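Local coordinates for sortase family protein (PDB 3O0P) that probably acts as a class C sortase, a cysteine transpeptidase that joins pilin subunits during assembly of the pili of Streptococcus agalactiae, at residues N26-L31 with L64-K69; A30-Y35 with L105-N110; G137-I142 with A150-Q155; D154-V159 with H189-R194. All coordinates share one frame; numbering follows the deposited sequence. Where two conformers were deposited one is given.

Contact 1: N26-L31 with L64-K69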
loop_
_atom_site.group_PDB
_atom_site.type_symbol
_atom_site.label_atom_id
_atom_site.label_comp_id
_atom_site.label_asym_id
_atom_site.label_seq_id
_atom_site.Cartn_x
_atom_site.Cartn_y
_atom_site.Cartn_z
ATOM N N ASN A 26 1.671 -8.441 -19.424
ATOM C CA ASN A 26 2.990 -9.016 -19.236
ATOM C C ASN A 26 4.089 -7.993 -19.356
ATOM O O ASN A 26 5.064 -8.052 -18.594
ATOM C CB ASN A 26 3.210 -10.145 -20.238
ATOM C CG ASN A 26 2.803 -11.476 -19.691
ATOM O OD1 ASN A 26 3.204 -11.836 -18.580
ATOM N ND2 ASN A 26 2.124 -12.264 -20.503
ATOM N N ARG A 27 3.968 -7.079 -20.316
ATOM C CA ARG A 27 4.983 -6.056 -20.517
ATOM C C ARG A 27 5.052 -5.150 -19.283
ATOM O O ARG A 27 6.130 -4.874 -18.761
ATOM C CB ARG A 27 4.637 -5.232 -21.745
ATOM C CG ARG A 27 5.720 -4.215 -22.092
ATOM C CD ARG A 27 5.287 -3.231 -23.161
ATOM N NE ARG A 27 4.248 -2.323 -22.695
ATOM C CZ ARG A 27 4.506 -1.223 -22.000
ATOM N NH1 ARG A 27 5.765 -0.900 -21.732
ATOM N NH2 ARG A 27 3.528 -0.435 -21.592
ATOM N N ARG A 28 3.894 -4.717 -18.814
ATOM C CA ARG A 28 3.835 -3.830 -17.667
ATOM C C ARG A 28 4.332 -4.513 -16.401
ATOM O O ARG A 28 5.062 -3.911 -15.602
ATOM C CB ARG A 28 2.404 -3.328 -17.478
ATOM C CG ARG A 28 1.964 -2.327 -18.533
ATOM C CD ARG A 28 0.474 -2.152 -18.436
ATOM N NE ARG A 28 -0.109 -1.056 -19.197
ATOM C CZ ARG A 28 -0.597 0.065 -18.669
ATOM N NH1 ARG A 28 -0.483 0.323 -17.373
ATOM N NH2 ARG A 28 -1.199 0.945 -19.448
ATOM N N MET A 29 3.888 -5.756 -16.186
ATOM C CA MET A 29 4.322 -6.503 -15.031
ATOM C C MET A 29 5.823 -6.759 -15.076
ATOM O O MET A 29 6.488 -6.795 -14.048
ATOM C CB MET A 29 3.508 -7.785 -14.864
ATOM C CG MET A 29 2.034 -7.549 -14.600
ATOM S SD MET A 29 1.627 -6.740 -12.939
ATOM C CE MET A 29 1.952 -8.157 -11.900
ATOM N N ALA A 30 6.384 -6.907 -16.266
ATOM C CA ALA A 30 7.839 -7.053 -16.393
ATOM C C ALA A 30 8.538 -5.793 -15.941
ATOM O O ALA A 30 9.548 -5.847 -15.242
ATOM C CB ALA A 30 8.214 -7.346 -17.825
ATOM N N LEU A 31 8.023 -4.636 -16.346
ATOM C CA LEU A 31 8.601 -3.385 -15.899
ATOM C C LEU A 31 8.502 -3.234 -14.394
ATOM O O LEU A 31 9.422 -2.734 -13.754
ATOM C CB LEU A 31 7.958 -2.192 -16.611
ATOM C CG LEU A 31 8.254 -2.070 -18.112
ATOM C CD1 LEU A 31 7.492 -0.892 -18.685
ATOM C CD2 LEU A 31 9.729 -1.881 -18.394
ATOM N N LEU A 64 2.078 0.402 -13.853
ATOM C CA LEU A 64 0.957 -0.247 -13.168
ATOM C C LEU A 64 -0.333 0.545 -13.211
ATOM O O LEU A 64 -1.355 0.078 -12.716
ATOM C CB LEU A 64 1.297 -0.518 -11.708
ATOM C CG LEU A 64 2.335 -1.614 -11.458
ATOM C CD1 LEU A 64 2.537 -1.803 -9.962
ATOM C CD2 LEU A 64 1.973 -2.926 -12.123
ATOM N N GLU A 65 -0.306 1.724 -13.823
ATOM C CA GLU A 65 -1.439 2.625 -13.771
ATOM C C GLU A 65 -2.417 2.429 -14.909
ATOM O O GLU A 65 -2.046 2.434 -16.062
ATOM C CB GLU A 65 -0.960 4.070 -13.859
ATOM C CG GLU A 65 -0.385 4.575 -12.565
ATOM C CD GLU A 65 -0.006 6.053 -12.623
ATOM O OE1 GLU A 65 -0.227 6.679 -13.689
ATOM O OE2 GLU A 65 0.532 6.578 -11.620
ATOM N N VAL A 66 -3.693 2.325 -14.547
ATOM C CA VAL A 66 -4.798 2.530 -15.478
ATOM C C VAL A 66 -5.849 3.330 -14.706
ATOM O O VAL A 66 -5.963 3.218 -13.477
ATOM C CB VAL A 66 -5.416 1.219 -16.014
ATOM C CG1 VAL A 66 -4.417 0.479 -16.888
ATOM C CG2 VAL A 66 -5.943 0.338 -14.880
ATOM N N SER A 67 -6.545 4.212 -15.411
ATOM C CA SER A 67 -7.498 5.114 -14.778
ATOM C C SER A 67 -6.852 5.863 -13.599
ATOM O O SER A 67 -7.504 6.114 -12.570
ATOM C CB SER A 67 -8.717 4.334 -14.291
ATOM O OG SER A 67 -9.865 5.165 -14.273
ATOM N N GLU A 68 -5.571 6.197 -13.751
ATOM C CA GLU A 68 -4.830 7.035 -12.786
ATOM C C GLU A 68 -4.419 6.323 -11.504
ATOM O O GLU A 68 -3.855 6.935 -10.591
ATOM C CB GLU A 68 -5.665 8.264 -12.405
ATOM C CG GLU A 68 -6.044 9.115 -13.589
ATOM C CD GLU A 68 -6.568 10.473 -13.181
ATOM O OE1 GLU A 68 -7.755 10.555 -12.806
ATOM O OE2 GLU A 68 -5.791 11.447 -13.212
ATOM N N LYS A 69 -4.755 5.051 -11.412
ATOM C CA LYS A 69 -4.596 4.264 -10.196
ATOM C C LYS A 69 -3.729 3.055 -10.433
ATOM O O LYS A 69 -3.712 2.510 -11.535
ATOM C CB LYS A 69 -5.982 3.804 -9.714
ATOM C CG LYS A 69 -6.856 4.987 -9.353
ATOM C CD LYS A 69 -8.329 4.697 -9.401
ATOM C CE LYS A 69 -9.124 5.936 -8.987
ATOM N NZ LYS A 69 -10.584 5.824 -9.260
HETATM O O HOH W 1 -2.209 3.541 -18.608
#
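Arg28 and Leu64 bring the two backbones closest, with 6.4 Å between Arg28 CA and Leu64 CA. Segment 26-31 is a middle part of helix 22-37. Segment 64-69 is irregular and ends in a type I' beta turn from Val66 to Lys69. That turn is closed in both directions by backbone bonds between Val66 and Lys69.

The side chain of Arg28 leaves the helix towards this segment. Its chain is extended from CG to NE, which carries the guanidinium as far as the Glu65 carbonyl. Arg28 NH1 bonds to Glu65 O at 2.9 Å, with an angle of 161° at the hydrogen. The oxygen lies close to the guanidinium plane, but NH1 meets it from above the carbonyl plane.

The contact ties helix 22-37 to the chain that leads into strand 71-75, the first strand of the sheet. A water adds a second link, accepting from Arg28 NH2 at 2.9 Å and donating to Glu65 O at 2.8 Å. Glu65 O is therefore held by two donors. Arg28 NH1 also bonds to Met63 O, and Arg28 NE pairs with Glu24.

Val66 CG1 lies 4.0 Å from Arg28 NH1, oblique to the guanidinium. At the next residue of the helix, Met29, the contact is apolar. Met29, bent at chi2 and chi3, sets SD 3.9 Å from Leu64 CD2, and the two side chains cross at about a right angle.

Contact 2: A30-Y35 with L105-N110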
loop_
_atom_site.group_PDB
_atom_site.type_symbol
_atom_site.label_atom_id
_atom_site.label_comp_id
_atom_site.label_asym_id
_atom_site.label_seq_id
_atom_site.Cartn_x
_atom_site.Cartn_y
_atom_site.Cartn_z
ATOM N N ALA A 30 6.384 -6.907 -16.266
ATOM C CA ALA A 30 7.839 -7.053 -16.393
ATOM C C ALA A 30 8.538 -5.793 -15.941
ATOM O O ALA A 30 9.548 -5.847 -15.242
ATOM C CB ALA A 30 8.214 -7.346 -17.825
ATOM N N LEU A 31 8.023 -4.636 -16.346
ATOM C CA LEU A 31 8.601 -3.385 -15.899
ATOM C C LEU A 31 8.502 -3.234 -14.394
ATOM O O LEU A 31 9.422 -2.734 -13.754
ATOM C CB LEU A 31 7.958 -2.192 -16.611
ATOM C CG LEU A 31 8.254 -2.070 -18.112
ATOM C CD1 LEU A 31 7.492 -0.892 -18.685
ATOM C CD2 LEU A 31 9.729 -1.881 -18.394
ATOM N N ALA A 32 7.372 -3.653 -13.830
ATOM C CA ALA A 32 7.178 -3.566 -12.382
ATOM C C ALA A 32 8.140 -4.505 -11.637
ATOM O O ALA A 32 8.700 -4.124 -10.622
ATOM C CB ALA A 32 5.733 -3.863 -12.016
ATOM N N GLN A 33 8.331 -5.727 -12.149
ATOM C CA GLN A 33 9.285 -6.656 -11.564
ATOM C C GLN A 33 10.701 -6.093 -11.626
ATOM O O GLN A 33 11.457 -6.178 -10.666
ATOM C CB GLN A 33 9.193 -7.996 -12.311
ATOM C CG GLN A 33 10.173 -9.013 -11.821
ATOM C CD GLN A 33 9.835 -9.412 -10.396
ATOM O OE1 GLN A 33 8.667 -9.611 -10.050
ATOM N NE2 GLN A 33 10.855 -9.503 -9.554
ATOM N N ALA A 34 11.098 -5.575 -12.792
ATOM C CA ALA A 34 12.414 -4.991 -12.927
ATOM C C ALA A 34 12.620 -3.831 -11.954
ATOM O O ALA A 34 13.689 -3.699 -11.359
ATOM C CB ALA A 34 12.687 -4.565 -14.386
ATOM N N TYR A 35 11.605 -2.989 -11.798
ATOM C CA TYR A 35 11.655 -1.891 -10.838
ATOM C C TYR A 35 11.858 -2.450 -9.429
ATOM O O TYR A 35 12.715 -1.985 -8.693
ATOM C CB TYR A 35 10.347 -1.075 -10.916
ATOM C CG TYR A 35 10.272 -0.027 -9.845
ATOM C CD1 TYR A 35 10.703 1.268 -10.092
ATOM C CD2 TYR A 35 9.773 -0.325 -8.576
ATOM C CE1 TYR A 35 10.654 2.244 -9.110
ATOM C CE2 TYR A 35 9.717 0.648 -7.586
ATOM C CZ TYR A 35 10.179 1.922 -7.864
ATOM O OH TYR A 35 10.132 2.866 -6.879
ATOM N N LEU A 105 6.623 -2.374 -5.325
ATOM C CA LEU A 105 5.322 -2.206 -5.959
ATOM C C LEU A 105 4.463 -3.403 -5.618
ATOM O O LEU A 105 4.981 -4.510 -5.408
ATOM C CB LEU A 105 5.508 -2.137 -7.461
ATOM C CG LEU A 105 6.296 -0.923 -7.967
ATOM C CD1 LEU A 105 6.515 -1.041 -9.449
ATOM C CD2 LEU A 105 5.578 0.388 -7.649
ATOM N N PRO A 106 3.134 -3.210 -5.542
ATOM C CA PRO A 106 2.234 -4.230 -4.984
ATOM C C PRO A 106 1.865 -5.323 -5.981
ATOM O O PRO A 106 0.712 -5.440 -6.433
ATOM C CB PRO A 106 1.020 -3.420 -4.550
ATOM C CG PRO A 106 1.020 -2.266 -5.505
ATOM C CD PRO A 106 2.474 -1.899 -5.670
ATOM N N ILE A 107 2.858 -6.140 -6.300
ATOM C CA ILE A 107 2.663 -7.252 -7.223
ATOM C C ILE A 107 3.086 -8.583 -6.615
ATOM O O ILE A 107 3.014 -9.608 -7.270
ATOM C CB ILE A 107 3.441 -7.031 -8.549
ATOM C CG1 ILE A 107 4.949 -6.867 -8.329
ATOM C CG2 ILE A 107 2.905 -5.794 -9.252
ATOM C CD1 ILE A 107 5.765 -6.939 -9.628
ATOM N N GLY A 108 3.552 -8.556 -5.366
ATOM C CA GLY A 108 3.987 -9.758 -4.700
ATOM C C GLY A 108 5.274 -10.290 -5.282
ATOM O O GLY A 108 5.874 -9.672 -6.143
ATOM N N GLY A 109 5.669 -11.449 -4.767
ATOM C CA GLY A 109 6.880 -12.138 -5.187
ATOM C C GLY A 109 7.812 -12.380 -4.012
ATOM O O GLY A 109 7.686 -11.760 -2.953
ATOM N N ASN A 110 8.764 -13.282 -4.182
ATOM C CA ASN A 110 9.724 -13.518 -3.133
ATOM C C ASN A 110 10.525 -12.259 -2.861
ATOM O O ASN A 110 10.841 -11.489 -3.776
ATOM C CB ASN A 110 10.636 -14.661 -3.539
ATOM C CG ASN A 110 11.423 -15.205 -2.391
ATOM O OD1 ASN A 110 10.928 -15.292 -1.261
ATOM N ND2 ASN A 110 12.678 -15.538 -2.655
HETATM O O HOH W 2 8.240 -8.305 -7.571
#
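An inverse gamma turn centred on Pro106 presents Leu105 and Ile107 to Ala32 and Tyr35 of helix 22-37. The turn is closed by Ile107 N bonding to Leu105 O at 2.8 Å. Both flanking side chains set out towards the helix.

Ala32 faces the pair. Its CB is 3.9 Å from Leu105 CD1 and also 3.9 Å from Ile107 CD1, so the methyl touches both branch tips. The Leu105 side chain meets Tyr35 at about a right angle. Leu105 CD1 comes within 3.4 Å of Tyr35 CD2, which is tight packing, and Leu105 CG lies next to the same ring atom. The approach to the ring is oblique. Tyr35 CG is anti to its backbone N (chi1 173°), and this brings the CD2 side of the ring to Leu105 CD1.

Ile107 CG1 stands between its backbone N and carbonyl carbon (chi1 59°). Its CD1 then reaches the helix backbone, 3.8 Å from Gln33 N. No direct hydrogen bond crosses the contact. One water does so instead, donating to Gln33 OE1 at 2.8 Å and to Gly108 O at 3.1 Å. Gln33 sets out away from the loop, but its chain bends at chi2, which brings OE1 round to this water.

The loop joins strand 97-99 to strand 112-117 of the sortase domain. Asn36, on the same helix, accepts from Leu105 N through OD1. Leu64 lies against both Ala32 and Leu105, while His99 of strand 97-99 touches Leu105 and Pro106.

Contact 3: G137-I142 with A150-Q155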
loop_
_atom_site.group_PDB
_atom_site.type_symbol
_atom_site.label_atom_id
_atom_site.label_comp_id
_atom_site.label_asym_id
_atom_site.label_seq_id
_atom_site.Cartn_x
_atom_site.Cartn_y
_atom_site.Cartn_z
ATOM N N GLY A 137 -4.416 -12.629 11.946
ATOM C CA GLY A 137 -5.371 -13.536 11.343
ATOM C C GLY A 137 -6.331 -12.847 10.412
ATOM O O GLY A 137 -6.903 -13.501 9.551
ATOM N N ASP A 138 -6.530 -11.538 10.585
ATOM C CA ASP A 138 -7.381 -10.815 9.656
ATOM C C ASP A 138 -6.687 -10.708 8.305
ATOM O O ASP A 138 -5.482 -10.882 8.203
ATOM C CB ASP A 138 -7.714 -9.415 10.169
ATOM C CG ASP A 138 -8.604 -9.438 11.382
ATOM O OD1 ASP A 138 -9.317 -10.439 11.614
ATOM O OD2 ASP A 138 -8.607 -8.419 12.076
ATOM N N LYS A 139 -7.455 -10.426 7.261
ATOM C CA LYS A 139 -6.919 -10.436 5.905
ATOM C C LYS A 139 -7.183 -9.132 5.173
ATOM O O LYS A 139 -8.094 -8.371 5.476
ATOM C CB LYS A 139 -7.494 -11.632 5.127
ATOM C CG LYS A 139 -7.133 -12.981 5.757
ATOM C CD LYS A 139 -7.942 -14.127 5.211
ATOM C CE LYS A 139 -7.659 -15.390 5.998
ATOM N NZ LYS A 139 -8.055 -15.270 7.427
ATOM N N PHE A 140 -6.343 -8.872 4.191
ATOM C CA PHE A 140 -6.559 -7.766 3.278
ATOM C C PHE A 140 -6.067 -8.160 1.918
ATOM O O PHE A 140 -5.298 -9.105 1.771
ATOM C CB PHE A 140 -5.947 -6.457 3.780
ATOM C CG PHE A 140 -4.448 -6.481 3.999
ATOM C CD1 PHE A 140 -3.579 -6.116 2.987
ATOM C CD2 PHE A 140 -3.913 -6.801 5.241
ATOM C CE1 PHE A 140 -2.223 -6.084 3.198
ATOM C CE2 PHE A 140 -2.544 -6.754 5.447
ATOM C CZ PHE A 140 -1.705 -6.392 4.423
ATOM N N TYR A 141 -6.554 -7.435 0.923
ATOM C CA TYR A 141 -6.387 -7.821 -0.467
ATOM C C TYR A 141 -5.953 -6.624 -1.300
ATOM O O TYR A 141 -6.484 -5.538 -1.127
ATOM C CB TYR A 141 -7.741 -8.363 -0.973
ATOM C CG TYR A 141 -8.319 -9.407 -0.045
ATOM C CD1 TYR A 141 -8.055 -10.751 -0.242
ATOM C CD2 TYR A 141 -9.098 -9.045 1.051
ATOM C CE1 TYR A 141 -8.552 -11.712 0.615
ATOM C CE2 TYR A 141 -9.592 -10.012 1.927
ATOM C CZ TYR A 141 -9.313 -11.334 1.696
ATOM O OH TYR A 141 -9.808 -12.302 2.537
ATOM N N ILE A 142 -5.025 -6.841 -2.228
ATOM C CA ILE A 142 -4.629 -5.804 -3.169
ATOM C C ILE A 142 -4.907 -6.309 -4.570
ATOM O O ILE A 142 -4.429 -7.387 -4.941
ATOM C CB ILE A 142 -3.132 -5.446 -3.025
ATOM C CG1 ILE A 142 -2.868 -4.856 -1.642
ATOM C CG2 ILE A 142 -2.710 -4.453 -4.100
ATOM C CD1 ILE A 142 -1.410 -4.797 -1.275
ATOM N N ALA A 150 -3.510 -11.599 -1.737
ATOM C CA ALA A 150 -4.061 -11.610 -0.373
ATOM C C ALA A 150 -2.953 -11.725 0.655
ATOM O O ALA A 150 -1.943 -12.417 0.417
ATOM C CB ALA A 150 -5.007 -12.772 -0.218
ATOM N N TYR A 151 -3.175 -11.082 1.794
ATOM C CA TYR A 151 -2.220 -11.059 2.887
ATOM C C TYR A 151 -2.974 -11.325 4.186
ATOM O O TYR A 151 -4.133 -10.918 4.349
ATOM C CB TYR A 151 -1.502 -9.693 2.940
ATOM C CG TYR A 151 -0.553 -9.545 1.769
ATOM C CD1 TYR A 151 0.753 -9.986 1.852
ATOM C CD2 TYR A 151 -0.983 -9.001 0.565
ATOM C CE1 TYR A 151 1.604 -9.921 0.747
ATOM C CE2 TYR A 151 -0.151 -8.919 -0.533
ATOM C CZ TYR A 151 1.138 -9.384 -0.445
ATOM O OH TYR A 151 1.967 -9.321 -1.536
ATOM N N GLN A 152 -2.313 -12.003 5.116
ATOM C CA GLN A 152 -2.886 -12.302 6.421
ATOM C C GLN A 152 -2.045 -11.659 7.510
ATOM O O GLN A 152 -0.836 -11.881 7.578
ATOM C CB GLN A 152 -2.938 -13.804 6.634
ATOM C CG GLN A 152 -3.498 -14.205 7.998
ATOM C CD GLN A 152 -3.675 -15.695 8.104
ATOM O OE1 GLN A 152 -4.126 -16.329 7.171
ATOM N NE2 GLN A 152 -3.298 -16.259 9.234
ATOM N N VAL A 153 -2.684 -10.822 8.316
ATOM C CA VAL A 153 -1.994 -10.032 9.325
ATOM C C VAL A 153 -1.227 -10.944 10.274
ATOM O O VAL A 153 -1.792 -11.892 10.830
ATOM C CB VAL A 153 -2.998 -9.167 10.104
ATOM C CG1 VAL A 153 -2.304 -8.421 11.240
ATOM C CG2 VAL A 153 -3.673 -8.185 9.161
ATOM N N ASP A 154 0.045 -10.622 10.493
ATOM C CA ASP A 154 0.893 -11.394 11.398
ATOM C C ASP A 154 1.748 -10.536 12.338
ATOM O O ASP A 154 2.484 -11.083 13.135
ATOM C CB ASP A 154 1.804 -12.367 10.622
ATOM C CG ASP A 154 2.897 -11.678 9.806
ATOM O OD1 ASP A 154 3.176 -10.488 10.015
ATOM O OD2 ASP A 154 3.506 -12.392 8.956
ATOM N N GLN A 155 1.628 -9.214 12.283
ATOM C CA GLN A 155 2.388 -8.344 13.167
ATOM C C GLN A 155 1.754 -6.970 13.160
ATOM O O GLN A 155 1.427 -6.465 12.110
ATOM C CB GLN A 155 3.827 -8.245 12.681
ATOM C CG GLN A 155 4.733 -7.396 13.577
ATOM C CD GLN A 155 6.165 -7.362 13.081
ATOM O OE1 GLN A 155 6.968 -8.204 13.436
ATOM N NE2 GLN A 155 6.476 -6.399 12.246
#
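One face of the Phe140 ring lies against Tyr151 CB, and Val153 CG2 meets the ring at its edge. The setting is the beta hairpin of strands 139-143 and 148-159. Tyr151 CB is 3.8 Å from the centroid of the Phe140 ring and 21° off its normal, a CH-pi contact offset toward the rim. The Tyr151 ring is turned only 22° from the Phe140 plane. It is slid so far along, with centroids 5.8 Å apart, that the rings barely overlap.

Phe140 and Tyr151 form an antiparallel hydrogen-bonded pair, with Phe140 N to Tyr151 O at 3.0 Å and Tyr151 N to Phe140 O at 2.9 Å. Both side chains touch Ala176 of strand 174-182, and Tyr151 OH bonds to Asp174. Beyond the regular pairing, Val153 N bonds to Asp138 O at 2.8 Å and Gly137 N to Val153 O at 2.9 Å.

The other sheet face carries Lys139 and Gln152. Gln152, extended beyond CG, runs beside Lys139, pointing the same way. Lys139 bends at chi4 (63°), and its NZ bonds to Gly137 O at 3.0 Å.

Contact 4: D154-V159 with H189-R194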
loop_
_atom_site.group_PDB
_atom_site.type_symbol
_atom_site.label_atom_id
_atom_site.label_comp_id
_atom_site.label_asym_id
_atom_site.label_seq_id
_atom_site.Cartn_x
_atom_site.Cartn_y
_atom_site.Cartn_z
ATOM N N ASP A 154 0.045 -10.622 10.493
ATOM C CA ASP A 154 0.893 -11.394 11.398
ATOM C C ASP A 154 1.748 -10.536 12.338
ATOM O O ASP A 154 2.484 -11.083 13.135
ATOM C CB ASP A 154 1.804 -12.367 10.622
ATOM C CG ASP A 154 2.897 -11.678 9.806
ATOM O OD1 ASP A 154 3.176 -10.488 10.015
ATOM O OD2 ASP A 154 3.506 -12.392 8.956
ATOM N N GLN A 155 1.628 -9.214 12.283
ATOM C CA GLN A 155 2.388 -8.344 13.167
ATOM C C GLN A 155 1.754 -6.970 13.160
ATOM O O GLN A 155 1.427 -6.465 12.110
ATOM C CB GLN A 155 3.827 -8.245 12.681
ATOM C CG GLN A 155 4.733 -7.396 13.577
ATOM C CD GLN A 155 6.165 -7.362 13.081
ATOM O OE1 GLN A 155 6.968 -8.204 13.436
ATOM N NE2 GLN A 155 6.476 -6.399 12.246
ATOM N N ILE A 156 1.579 -6.375 14.329
ATOM C CA ILE A 156 1.072 -5.032 14.436
ATOM C C ILE A 156 2.004 -4.273 15.360
ATOM O O ILE A 156 2.242 -4.699 16.490
ATOM C CB ILE A 156 -0.353 -5.036 15.001
ATOM C CG1 ILE A 156 -1.253 -5.855 14.062
ATOM C CG2 ILE A 156 -0.849 -3.621 15.152
ATOM C CD1 ILE A 156 -2.623 -6.121 14.570
ATOM N N LYS A 157 2.575 -3.187 14.845
ATOM C CA LYS A 157 3.562 -2.410 15.583
ATOM C C LYS A 157 3.256 -0.935 15.493
ATOM O O LYS A 157 2.784 -0.458 14.472
ATOM C CB LYS A 157 4.978 -2.647 15.062
ATOM C CG LYS A 157 5.480 -4.043 15.313
ATOM C CD LYS A 157 6.896 -4.249 14.803
ATOM C CE LYS A 157 7.923 -3.723 15.781
ATOM N NZ LYS A 157 9.299 -4.101 15.382
ATOM N N VAL A 158 3.559 -0.207 16.565
ATOM C CA VAL A 158 3.481 1.243 16.594
ATOM C C VAL A 158 4.908 1.727 16.738
ATOM O O VAL A 158 5.601 1.329 17.675
ATOM C CB VAL A 158 2.606 1.725 17.758
ATOM C CG1 VAL A 158 2.752 3.234 17.941
ATOM C CG2 VAL A 158 1.158 1.329 17.506
ATOM N N VAL A 159 5.346 2.582 15.813
ATOM C CA VAL A 159 6.735 3.024 15.736
ATOM C C VAL A 159 6.810 4.551 15.597
ATOM O O VAL A 159 5.815 5.231 15.283
ATOM C CB VAL A 159 7.483 2.325 14.566
ATOM C CG1 VAL A 159 7.382 0.794 14.705
ATOM C CG2 VAL A 159 6.933 2.824 13.231
ATOM N N HIS A 189 3.046 9.048 16.089
ATOM C CA HIS A 189 3.543 7.706 15.796
ATOM C C HIS A 189 2.878 7.134 14.557
ATOM O O HIS A 189 1.983 7.750 13.969
ATOM C CB HIS A 189 3.312 6.775 16.987
ATOM C CG HIS A 189 4.170 7.103 18.172
ATOM N ND1 HIS A 189 3.938 8.186 18.988
ATOM C CD2 HIS A 189 5.275 6.494 18.655
ATOM C CE1 HIS A 189 4.860 8.224 19.933
ATOM N NE2 HIS A 189 5.680 7.203 19.758
ATOM N N ARG A 190 3.362 5.973 14.149
ATOM C CA ARG A 190 2.868 5.322 12.950
ATOM C C ARG A 190 2.460 3.902 13.310
ATOM O O ARG A 190 3.177 3.194 14.015
ATOM C CB ARG A 190 3.943 5.341 11.857
ATOM C CG ARG A 190 4.439 6.755 11.506
ATOM C CD ARG A 190 3.365 7.663 10.886
ATOM N NE ARG A 190 3.890 9.010 10.624
ATOM C CZ ARG A 190 3.734 10.061 11.413
ATOM N NH1 ARG A 190 3.038 9.966 12.539
ATOM N NH2 ARG A 190 4.269 11.220 11.065
ATOM N N LEU A 191 1.288 3.511 12.829
ATOM C CA LEU A 191 0.766 2.177 13.019
ATOM C C LEU A 191 1.045 1.368 11.763
ATOM O O LEU A 191 0.650 1.768 10.666
ATOM C CB LEU A 191 -0.743 2.245 13.271
ATOM C CG LEU A 191 -1.485 0.902 13.338
ATOM C CD1 LEU A 191 -0.997 0.072 14.504
ATOM C CD2 LEU A 191 -2.993 1.123 13.409
ATOM N N LEU A 192 1.671 0.208 11.959
ATOM C CA LEU A 192 2.090 -0.675 10.880
ATOM C C LEU A 192 1.443 -2.044 11.069
ATOM O O LEU A 192 1.783 -2.772 11.995
ATOM C CB LEU A 192 3.619 -0.846 10.877
ATOM C CG LEU A 192 4.484 0.318 10.387
ATOM C CD1 LEU A 192 4.239 1.609 11.129
ATOM C CD2 LEU A 192 5.967 -0.051 10.488
ATOM N N VAL A 193 0.497 -2.379 10.198
ATOM C CA VAL A 193 -0.172 -3.671 10.202
ATOM C C VAL A 193 0.395 -4.498 9.055
ATOM O O VAL A 193 0.101 -4.232 7.900
ATOM C CB VAL A 193 -1.697 -3.481 10.055
ATOM C CG1 VAL A 193 -2.386 -4.822 10.044
ATOM C CG2 VAL A 193 -2.255 -2.607 11.202
ATOM N N ARG A 194 1.207 -5.502 9.382
ATOM C CA ARG A 194 1.875 -6.327 8.405
ATOM C C ARG A 194 1.155 -7.651 8.230
ATOM O O ARG A 194 0.721 -8.273 9.204
ATOM C CB ARG A 194 3.314 -6.594 8.847
ATOM C CG ARG A 194 4.147 -7.296 7.784
ATOM C CD ARG A 194 5.527 -7.688 8.287
ATOM N NE ARG A 194 5.419 -8.806 9.205
ATOM C CZ ARG A 194 6.442 -9.339 9.858
ATOM N NH1 ARG A 194 7.631 -8.783 9.739
ATOM N NH2 ARG A 194 6.258 -10.392 10.652
HETATM O O HOH W 3 4.499 -4.342 11.560
#
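Asp154 OD1 is gripped by two nitrogens of Arg194, NE at 2.9 Å and NH2 at 3.1 Å. Both bonds go to this one oxygen, a side-on grip, and it lies in the guanidinium plane. NE meets the syn lone pair of OD1, while NH2 comes from above the carboxylate plane. The two planes are 76° apart. The other oxygen, Asp154 OD2, bonds to His196.

Arg194 bends at chi3 (73°), which turns its guanidinium back over Gln155. The Gln155 amide is stacked on one guanidinium face, with the planes 26° apart and Gln155 NE2 3.6 Å from Arg194 NH1. A water joins Gln155 NE2 to Leu192 O. Tyr175 adds a cation-pi contact to Arg194.

Strands 148-159 and 189-198 are antiparallel here, and a classic beta bulge interrupts the pairing. Asp154 and Gln155 both face Arg194. Arg194 O takes Asp154 N at 2.8 Å and, weakly, Gln155 N at 3.3 Å. Regular hydrogen-bonded pairs follow at Lys157 with Leu192 and at Val159 with Arg190.

On one side of the sheet Leu191 CD1 lies 3.8 Å from Ile156 CG2 and also touches Val158 CG2. On the other, Val159 CG2 meets Leu192 CD1 at 3.6 Å. Arg190 NH2 forms a salt bridge to Asp46, and Tyr48 touches the Arg190 side chain. Asp46 and Tyr48 are consistent with the lid that covers the active site in class C sortases.

The bulge and the salt bridge fall on the same residues, so Asp154 joins the strands through both main chain and carboxylate. Its negative charge would be offset by Arg194.

In the fold
Contacts 1 and 2 share helix 22-37 and touch each other: Met29 packs on Ile107, and Leu64 on Ala32, Leu105 and Ile107. Contact 2 is buried and mainly apolar. Contact 1 is partly buried and adds a guanidinium-to-carbonyl bond. Contacts 3 and 4, also partly buried, share strand 148-159 and join three neighbouring strands of one sheet, with centres 13 Å apart. Both rest on backbone bonds, but contact 3 adds aromatic packing and contact 4 a salt bridge. Contact 2 touches contact 3 where Pro106 meets Ile142 and Gly108 meets Tyr151. Contacts 1 and 4 lie on opposite sides of the chain's centre, about 29 Å apart between centres.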